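Local coordinates for lactoylglutathione lyase (Pseudomonas aeruginosa, PDB 4MTS), which is a metal-binding enzyme of the glyoxalase/bleomycin resistance protein/dioxygenase superfamily, modelled here with nickel and zinc ions, at residues E80-T85 with V109-E114. Numbering follows the deposited sequence.
Sequences EDAAVT and VIAFLE
D81 OD1 accepts a capping bond from the backbone N of V84 at 3.1 Å, fixing the start of the helix whose first residue, A82, rests on V109 and A111. The bond is fairly straight (156°), and the N-H meets OD1 from above the carboxylate plane. With CG anti to the backbone N (chi1 -168°), the N-cap carboxylate reaches the N-H of V84 in the first turn, while D81 O takes the N-H of T85 at 3.1 Å. Across the contact the touching groups are all methyls. A82 CB lies 4.1 Å from V109 CG1, the branch set anti to the backbone N (chi1 174°), and 4.3 Å from A111 CB, so one small side chain spans two alternate residues of the strand. Such a helix laid on a curved mixed sheet is characteristic of the vicinal oxygen chelate fold, which is assembled from beta-alpha-beta-beta-beta modules. With alanine on both sides, the CA atoms of A82 and A111 are 6.3 Å apart. Farther along, A111 meets C86 and L113 meets A89 of the same helix, whereas the CB atoms of I110 and F112 lie on the other face of the strand. The neighbouring strand 120-125 carries the nickel ligand E122, touched by F112, and Q125, whose OE1 accepts from A82 N and thereby ties the helix start to the sheet.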
loop_
_atom_site.group_PDB
_atom_site.type_symbol
_atom_site.label_atom_id
_atom_site.label_comp_id
_atom_site.label_asym_id
_atom_site.label_seq_id
_atom_site.Cartn_x
_atom_site.Cartn_y
_atom_site.Cartn_z
ATOM N N GLU A 80 -1.655 -19.187 -4.269
ATOM C CA GLU A 80 -1.418 -20.637 -4.198
ATOM C C GLU A 80 -0.409 -21.067 -5.274
ATOM O O GLU A 80 0.512 -21.839 -4.992
ATOM C CB GLU A 80 -2.758 -21.384 -4.374
ATOM C CG GLU A 80 -2.747 -22.787 -3.787
ATOM C CD GLU A 80 -3.967 -23.628 -4.114
ATOM O OE1 GLU A 80 -4.625 -24.108 -3.163
ATOM O OE2 GLU A 80 -4.261 -23.818 -5.317
ATOM N N ASP A 81 -0.557 -20.522 -6.484
ATOM C CA ASP A 81 0.269 -20.845 -7.639
ATOM C C ASP A 81 0.370 -19.609 -8.502
ATOM O O ASP A 81 -0.603 -19.238 -9.153
ATOM C CB ASP A 81 -0.430 -21.967 -8.448
ATOM C CG ASP A 81 0.413 -22.616 -9.518
ATOM O OD1 ASP A 81 1.041 -21.883 -10.308
ATOM O OD2 ASP A 81 0.400 -23.854 -9.600
ATOM N N ALA A 82 1.553 -18.987 -8.536
ATOM C CA ALA A 82 1.799 -17.779 -9.310
ATOM C C ALA A 82 1.645 -17.961 -10.818
ATOM O O ALA A 82 1.105 -17.072 -11.469
ATOM C CB ALA A 82 3.161 -17.201 -8.961
ATOM N N ALA A 83 2.064 -19.120 -11.379
ATOM C CA ALA A 83 1.901 -19.365 -12.822
ATOM C C ALA A 83 0.412 -19.394 -13.201
ATOM O O ALA A 83 0.043 -18.874 -14.245
ATOM C CB ALA A 83 2.571 -20.675 -13.231
ATOM N N VAL A 84 -0.419 -19.982 -12.336
ATOM C CA VAL A 84 -1.876 -20.069 -12.546
ATOM C C VAL A 84 -2.514 -18.655 -12.491
ATOM O O VAL A 84 -3.295 -18.295 -13.374
ATOM C CB VAL A 84 -2.530 -21.073 -11.571
ATOM C CG1 VAL A 84 -4.050 -20.921 -11.553
ATOM C CG2 VAL A 84 -2.137 -22.511 -11.927
ATOM N N THR A 85 -2.154 -17.855 -11.482
ATOM C CA THR A 85 -2.670 -16.476 -11.396
ATOM C C THR A 85 -2.244 -15.643 -12.626
ATOM O O THR A 85 -3.069 -14.905 -13.160
ATOM C CB THR A 85 -2.348 -15.863 -10.040
ATOM O OG1 THR A 85 -2.779 -16.788 -9.059
ATOM C CG2 THR A 85 -3.074 -14.523 -9.797
ATOM N N VAL A 109 8.978 -17.967 -5.353
ATOM C CA VAL A 109 8.356 -17.946 -6.670
ATOM C C VAL A 109 7.529 -16.644 -6.678
ATOM O O VAL A 109 6.666 -16.467 -5.816
ATOM C CB VAL A 109 7.484 -19.207 -6.948
ATOM C CG1 VAL A 109 6.734 -19.086 -8.281
ATOM C CG2 VAL A 109 8.327 -20.487 -6.911
ATOM N N ILE A 110 7.899 -15.704 -7.564
ATOM C CA ILE A 110 7.287 -14.378 -7.673
ATOM C C ILE A 110 6.874 -14.104 -9.119
ATOM O O ILE A 110 7.476 -14.623 -10.063
ATOM C CB ILE A 110 8.296 -13.282 -7.131
ATOM C CG1 ILE A 110 8.592 -13.506 -5.613
ATOM C CG2 ILE A 110 7.790 -11.847 -7.369
ATOM C CD1 ILE A 110 9.648 -12.666 -5.029
ATOM N N ALA A 111 5.879 -13.236 -9.280
ATOM C CA ALA A 111 5.421 -12.755 -10.574
ATOM C C ALA A 111 4.987 -11.304 -10.358
ATOM O O ALA A 111 4.758 -10.882 -9.219
ATOM C CB ALA A 111 4.219 -13.573 -11.041
ATOM N N PHE A 112 4.863 -10.566 -11.435
ATOM C CA PHE A 112 4.380 -9.207 -11.388
ATOM C C PHE A 112 3.317 -8.976 -12.410
ATOM O O PHE A 112 3.473 -9.351 -13.587
ATOM C CB PHE A 112 5.501 -8.191 -11.594
ATOM C CG PHE A 112 6.181 -7.802 -10.305
ATOM C CD1 PHE A 112 5.739 -6.707 -9.569
ATOM C CD2 PHE A 112 7.275 -8.515 -9.837
ATOM C CE1 PHE A 112 6.405 -6.311 -8.410
ATOM C CE2 PHE A 112 7.927 -8.134 -8.659
ATOM C CZ PHE A 112 7.479 -7.040 -7.952
ATOM N N LEU A 113 2.257 -8.304 -11.970
ATOM C CA LEU A 113 1.173 -7.907 -12.871
ATOM C C LEU A 113 1.129 -6.401 -12.853
ATOM O O LEU A 113 1.672 -5.769 -11.932
ATOM C CB LEU A 113 -0.195 -8.412 -12.338
ATOM C CG LEU A 113 -0.365 -9.882 -11.921
ATOM C CD1 LEU A 113 -1.838 -10.148 -11.481
ATOM C CD2 LEU A 113 0.018 -10.827 -13.076
ATOM N N GLU A 114 0.426 -5.808 -13.834
ATOM C CA GLU A 114 0.128 -4.399 -13.756
ATOM C C GLU A 114 -1.357 -4.280 -13.857
ATOM O O GLU A 114 -1.968 -4.949 -14.701
ATOM C CB GLU A 114 0.799 -3.564 -14.821
ATOM C CG GLU A 114 2.164 -3.057 -14.414
ATOM C CD GLU A 114 2.758 -2.159 -15.484
ATOM O OE1 GLU A 114 3.962 -1.831 -15.381
ATOM O OE2 GLU A 114 2.026 -1.801 -16.436
#